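Local structure of amide synthase (Vibrio cholerae, 1L5A) at residues P251-L256 against M330-N335; E360-T365 against I378-A383. The protein serves as a free-standing condensation enzyme of nonribosomal peptide synthesis, probably forming an amide bond during assembly of the siderophore vibriobactin. One frame throughout, in Å; residues are numbered along the deposited sequence.

Contact 1: P251-L256 against M330-N335; sequences PDAPWL and MSPFIN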
loop_
_atom_site.group_PDB
_atom_site.type_symbol
_atom_site.label_atom_id
_atom_site.label_comp_id
_atom_site.label_asym_id
_atom_site.label_seq_id
_atom_site.Cartn_x
_atom_site.Cartn_y
_atom_site.Cartn_z
ATOM N N PRO A 251 -23.896 -29.673 9.809
ATOM C CA PRO A 251 -24.400 -28.402 10.339
ATOM C C PRO A 251 -23.773 -27.929 11.651
ATOM O O PRO A 251 -23.626 -26.725 11.870
ATOM C CB PRO A 251 -25.899 -28.661 10.478
ATOM C CG PRO A 251 -25.942 -30.126 10.813
ATOM C CD PRO A 251 -24.959 -30.693 9.808
ATOM N N ASP A 252 -23.402 -28.865 12.520
ATOM C CA ASP A 252 -22.816 -28.510 13.809
ATOM C C ASP A 252 -21.378 -27.999 13.750
ATOM O O ASP A 252 -20.811 -27.586 14.769
ATOM C CB ASP A 252 -22.918 -29.699 14.754
ATOM C CG ASP A 252 -24.348 -30.146 14.948
ATOM O OD1 ASP A 252 -25.195 -29.278 15.266
ATOM O OD2 ASP A 252 -24.628 -31.353 14.776
ATOM N N ALA A 253 -20.788 -28.032 12.557
ATOM C CA ALA A 253 -19.432 -27.538 12.368
ATOM C C ALA A 253 -19.555 -26.140 11.765
ATOM O O ALA A 253 -19.797 -25.974 10.572
ATOM C CB ALA A 253 -18.655 -28.462 11.435
ATOM N N PRO A 254 -19.423 -25.107 12.596
ATOM C CA PRO A 254 -19.538 -23.751 12.059
ATOM C C PRO A 254 -18.320 -23.283 11.266
ATOM O O PRO A 254 -18.406 -22.321 10.510
ATOM C CB PRO A 254 -19.777 -22.907 13.313
ATOM C CG PRO A 254 -19.026 -23.646 14.352
ATOM C CD PRO A 254 -19.337 -25.093 14.066
ATOM N N TRP A 255 -17.192 -23.963 11.420
ATOM C CA TRP A 255 -15.996 -23.543 10.715
ATOM C C TRP A 255 -15.470 -24.457 9.613
ATOM O O TRP A 255 -15.622 -25.680 9.677
ATOM C CB TRP A 255 -14.893 -23.311 11.721
ATOM C CG TRP A 255 -15.232 -22.301 12.769
ATOM C CD1 TRP A 255 -15.674 -22.544 14.039
ATOM C CD2 TRP A 255 -15.042 -20.885 12.672
ATOM N NE1 TRP A 255 -15.751 -21.365 14.746
ATOM C CE2 TRP A 255 -15.370 -20.333 13.929
ATOM C CE3 TRP A 255 -14.620 -20.030 11.643
ATOM C CZ2 TRP A 255 -15.283 -18.962 14.186
ATOM C CZ3 TRP A 255 -14.535 -18.672 11.897
ATOM C CH2 TRP A 255 -14.863 -18.151 13.162
ATOM N N LEU A 256 -14.862 -23.839 8.597
ATOM C CA LEU A 256 -14.224 -24.549 7.483
ATOM C C LEU A 256 -12.825 -23.956 7.447
ATOM O O LEU A 256 -12.691 -22.755 7.295
ATOM C CB LEU A 256 -14.894 -24.240 6.153
ATOM C CG LEU A 256 -14.953 -25.362 5.106
ATOM C CD1 LEU A 256 -15.014 -24.727 3.719
ATOM C CD2 LEU A 256 -13.761 -26.304 5.213
ATOM N N MET A 330 -7.759 -27.812 13.315
ATOM C CA MET A 330 -8.142 -27.258 12.015
ATOM C C MET A 330 -8.921 -28.223 11.145
ATOM O O MET A 330 -8.446 -28.667 10.110
ATOM C CB MET A 330 -6.906 -26.731 11.290
ATOM C CG MET A 330 -6.305 -25.546 12.040
ATOM S SD MET A 330 -4.584 -25.184 11.683
ATOM C CE MET A 330 -4.037 -24.366 13.237
ATOM N N SER A 331 -10.142 -28.527 11.564
ATOM C CA SER A 331 -10.991 -29.430 10.805
ATOM C C SER A 331 -12.447 -29.029 10.961
ATOM O O SER A 331 -12.853 -28.564 12.010
ATOM C CB SER A 331 -10.802 -30.866 11.297
ATOM O OG SER A 331 -11.527 -31.763 10.478
ATOM N N PRO A 332 -13.251 -29.186 9.911
ATOM C CA PRO A 332 -12.918 -29.704 8.577
ATOM C C PRO A 332 -11.996 -28.747 7.791
ATOM O O PRO A 332 -12.004 -27.540 7.998
ATOM C CB PRO A 332 -14.293 -29.897 7.927
ATOM C CG PRO A 332 -15.120 -28.849 8.565
ATOM C CD PRO A 332 -14.689 -28.918 10.028
ATOM N N PHE A 333 -11.221 -29.304 6.874
ATOM C CA PHE A 333 -10.240 -28.536 6.121
ATOM C C PHE A 333 -10.377 -28.727 4.609
ATOM O O PHE A 333 -10.607 -29.845 4.140
ATOM C CB PHE A 333 -8.851 -28.998 6.569
ATOM C CG PHE A 333 -7.739 -28.071 6.192
ATOM C CD1 PHE A 333 -7.231 -27.170 7.120
ATOM C CD2 PHE A 333 -7.192 -28.100 4.911
ATOM C CE1 PHE A 333 -6.182 -26.305 6.772
ATOM C CE2 PHE A 333 -6.147 -27.238 4.557
ATOM C CZ PHE A 333 -5.643 -26.340 5.491
ATOM N N ILE A 334 -10.239 -27.645 3.844
ATOM C CA ILE A 334 -10.326 -27.770 2.392
ATOM C C ILE A 334 -9.024 -27.304 1.719
ATOM O O ILE A 334 -8.382 -26.355 2.146
ATOM C CB ILE A 334 -11.575 -27.027 1.833
ATOM C CG1 ILE A 334 -11.705 -27.288 0.336
ATOM C CG2 ILE A 334 -11.479 -25.546 2.100
ATOM C CD1 ILE A 334 -13.012 -26.844 -0.239
ATOM N N ASN A 335 -8.618 -28.023 0.685
ATOM C CA ASN A 335 -7.377 -27.749 -0.042
ATOM C C ASN A 335 -7.697 -27.805 -1.509
ATOM O O ASN A 335 -8.407 -28.715 -1.961
ATOM C CB ASN A 335 -6.347 -28.857 0.213
ATOM C CG ASN A 335 -5.134 -28.383 0.971
ATOM O OD1 ASN A 335 -4.449 -27.462 0.542
ATOM N ND2 ASN A 335 -4.852 -29.026 2.104
#
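The carbonyl oxygen of W255 meets the ring of P332, with W255 O 3.4 Å from P332 CD and similarly close to CG. Between the two segments this oxygen meets only ring carbons, and no hydrogen bond crosses from 251-256 to 330-335. P332, entered through a cis peptide bond, stands just before strand 333-337. A253 adds its methyl to the same proline, A253 CB lying 4.2 Å from P332 CD.

L256 supplies most of what 251-256 contributes, and P332 is its main counterpart. L256 CB leaves the backbone pointing away from 330-335, yet the isobutyl end turns back, and L256 CD2 comes to rest 3.5 Å from P332 O. The same methyl is 3.9 Å from I334 CG2, while L256 CD1 lies 4.0 Å from that CG2, so a single isoleucine methyl touches both leucine branches where the two side chains cross obliquely. In I334, CG1 is anti to the backbone N (chi1 -175°), and it is the other branch, CG2, that meets the leucine.

Polar pairing lies just beyond: P332 is joined by a backbone hydrogen bond to W257, and the indole NE1 of W255 bonds to P192 O. The chemistry is therefore that of a buried seam in which apolar carbons pack on each other and on two backbone carbonyls, joining the start of strand 255-260 to that of strand 333-337.

Contact 2: E360-T365 against I378-A383; sequences EGINFT and ITADLA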
loop_
_atom_site.group_PDB
_atom_site.type_symbol
_atom_site.label_atom_id
_atom_site.label_comp_id
_atom_site.label_asym_id
_atom_site.label_seq_id
_atom_site.Cartn_x
_atom_site.Cartn_y
_atom_site.Cartn_z
ATOM N N GLU A 360 -5.062 -34.764 9.887
ATOM C CA GLU A 360 -5.718 -34.532 11.162
ATOM C C GLU A 360 -7.160 -34.131 10.852
ATOM O O GLU A 360 -7.396 -33.281 10.003
ATOM C CB GLU A 360 -4.985 -33.434 11.926
ATOM C CG GLU A 360 -5.064 -33.557 13.437
ATOM C CD GLU A 360 -4.089 -32.622 14.158
ATOM O OE1 GLU A 360 -2.872 -32.680 13.852
ATOM O OE2 GLU A 360 -4.540 -31.834 15.030
ATOM N N GLY A 361 -8.123 -34.757 11.521
ATOM C CA GLY A 361 -9.516 -34.444 11.260
ATOM C C GLY A 361 -9.931 -34.949 9.890
ATOM O O GLY A 361 -9.448 -35.977 9.429
ATOM N N ILE A 362 -10.860 -34.261 9.241
ATOM C CA ILE A 362 -11.269 -34.666 7.913
ATOM C C ILE A 362 -10.807 -33.569 6.947
ATOM O O ILE A 362 -10.801 -32.384 7.282
ATOM C CB ILE A 362 -12.783 -34.856 7.820
ATOM C CG1 ILE A 362 -13.131 -35.482 6.461
ATOM C CG2 ILE A 362 -13.483 -33.524 8.013
ATOM C CD1 ILE A 362 -14.582 -35.780 6.260
ATOM N N ASN A 363 -10.408 -33.979 5.751
ATOM C CA ASN A 363 -9.879 -33.066 4.744
ATOM C C ASN A 363 -10.551 -33.264 3.370
ATOM O O ASN A 363 -10.706 -34.397 2.894
ATOM C CB ASN A 363 -8.378 -33.329 4.638
ATOM C CG ASN A 363 -7.641 -32.287 3.826
ATOM O OD1 ASN A 363 -6.967 -31.413 4.385
ATOM N ND2 ASN A 363 -7.747 -32.376 2.499
ATOM N N PHE A 364 -10.976 -32.168 2.750
ATOM C CA PHE A 364 -11.578 -32.240 1.427
ATOM C C PHE A 364 -10.552 -31.625 0.499
ATOM O O PHE A 364 -10.130 -30.487 0.698
ATOM C CB PHE A 364 -12.896 -31.458 1.369
ATOM C CG PHE A 364 -13.929 -31.977 2.315
ATOM C CD1 PHE A 364 -14.241 -31.279 3.478
ATOM C CD2 PHE A 364 -14.518 -33.216 2.097
ATOM C CE1 PHE A 364 -15.120 -31.813 4.422
ATOM C CE2 PHE A 364 -15.397 -33.758 3.033
ATOM C CZ PHE A 364 -15.697 -33.058 4.200
ATOM N N THR A 365 -10.126 -32.382 -0.498
ATOM C CA THR A 365 -9.134 -31.877 -1.422
ATOM C C THR A 365 -9.571 -31.948 -2.873
ATOM O O THR A 365 -10.164 -32.922 -3.326
ATOM C CB THR A 365 -7.816 -32.614 -1.247
ATOM O OG1 THR A 365 -7.116 -32.054 -0.131
ATOM C CG2 THR A 365 -6.964 -32.496 -2.498
ATOM N N ILE A 378 -11.458 -37.296 -0.325
ATOM C CA ILE A 378 -11.970 -37.156 1.034
ATOM C C ILE A 378 -11.076 -38.003 1.932
ATOM O O ILE A 378 -11.167 -39.220 1.931
ATOM C CB ILE A 378 -13.422 -37.652 1.144
ATOM C CG1 ILE A 378 -14.260 -37.086 -0.007
ATOM C CG2 ILE A 378 -14.019 -37.220 2.466
ATOM C CD1 ILE A 378 -14.287 -35.593 -0.062
ATOM N N THR A 379 -10.209 -37.353 2.696
ATOM C CA THR A 379 -9.281 -38.042 3.584
ATOM C C THR A 379 -9.523 -37.736 5.063
ATOM O O THR A 379 -9.713 -36.582 5.450
ATOM C CB THR A 379 -7.852 -37.640 3.251
ATOM O OG1 THR A 379 -7.547 -38.087 1.928
ATOM C CG2 THR A 379 -6.872 -38.231 4.247
ATOM N N ALA A 380 -9.505 -38.778 5.888
ATOM C CA ALA A 380 -9.714 -38.613 7.317
ATOM C C ALA A 380 -8.678 -39.388 8.097
ATOM O O ALA A 380 -8.186 -40.412 7.639
ATOM C CB ALA A 380 -11.101 -39.091 7.706
ATOM N N ASP A 381 -8.332 -38.869 9.267
ATOM C CA ASP A 381 -7.397 -39.530 10.157
ATOM C C ASP A 381 -8.294 -40.169 11.217
ATOM O O ASP A 381 -8.827 -39.483 12.090
ATOM C CB ASP A 381 -6.461 -38.514 10.803
ATOM C CG ASP A 381 -5.881 -39.013 12.113
ATOM O OD1 ASP A 381 -5.737 -40.248 12.267
ATOM O OD2 ASP A 381 -5.565 -38.168 12.985
ATOM N N LEU A 382 -8.471 -41.478 11.135
ATOM C CA LEU A 382 -9.346 -42.165 12.080
ATOM C C LEU A 382 -8.981 -41.998 13.555
ATOM O O LEU A 382 -9.813 -42.231 14.427
ATOM C CB LEU A 382 -9.461 -43.649 11.704
ATOM C CG LEU A 382 -10.109 -43.806 10.317
ATOM C CD1 LEU A 382 -10.500 -45.249 10.055
ATOM C CD2 LEU A 382 -11.352 -42.921 10.250
ATOM N N ALA A 383 -7.757 -41.557 13.826
ATOM C CA ALA A 383 -7.307 -41.350 15.197
ATOM C C ALA A 383 -7.756 -39.986 15.740
ATOM O O ALA A 383 -7.574 -39.688 16.917
ATOM C CB ALA A 383 -5.792 -41.451 15.260
#
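G361 reaches D381 and A380 from a backbone of positive phi (70°), a conformation that glycine adopts readily, at the mouth of an antiparallel hairpin. Its oxygen accepts from D381 N, with G361 O 3.1 Å from that nitrogen, and also takes a CA-H...O contact from A380 CA at 3.4 Å. Further along, N363 and T379 form a hydrogen-bonded pair: N363 N donates to T379 O at 2.7 Å, and T379 N returns a bond to N363 O at 3.0 Å. The flanking pairs, I362 with A380 and F364 with I378, are non-hydrogen-bonded and put their side chains on one apolar face.

On that face I378 CD1 approaches the rim of the F364 ring edge-on, and I378 CG2 lies 3.8 Å from F364 CE2. I378 CG1 is anti to the carbonyl carbon (chi1 -47°), whereas CG2 is anti to the backbone N; this second branch also reaches I362 CD1 at 4.1 Å, the two isoleucines lying side by side. Where the strand ends, D381 OD1 accepts A383 N from above the carboxylate plane, an Asx turn, and also takes the backbone N-H of H207, while OD2 bonds to S384 OG and Y201 OH.

Helix 387-409 covers the apolar face, its H393 and F397 meeting F364 edge-to-face. Within the sheet the hairpin lies between strand 208-214, beside 374-381, and strand 333-337, beside 362-368.

Contacts 1 and 2 have centres about 11 Å apart and meet along neighbouring parallel strands, 333-337 and 362-368, of one mixed sheet. Two probable hydrogen bonds join them: F333 O lies 2.7 Å from F364 N, and S331 OG lies 2.9 Å from I362 N. Segment 330-335 thus faces strand 255-260 through apolar packing on one front and the hairpin of contact 2 through a backbone bond and a bond to the serine hydroxyl on another. P332 also touches I362, linking the apolar parts of both contacts. Neither contact contains the HHxxxDG signature of condensation domains; together they join a two-stranded sheet to the edge of a four-stranded one, and that edge strand to the hairpin beside it.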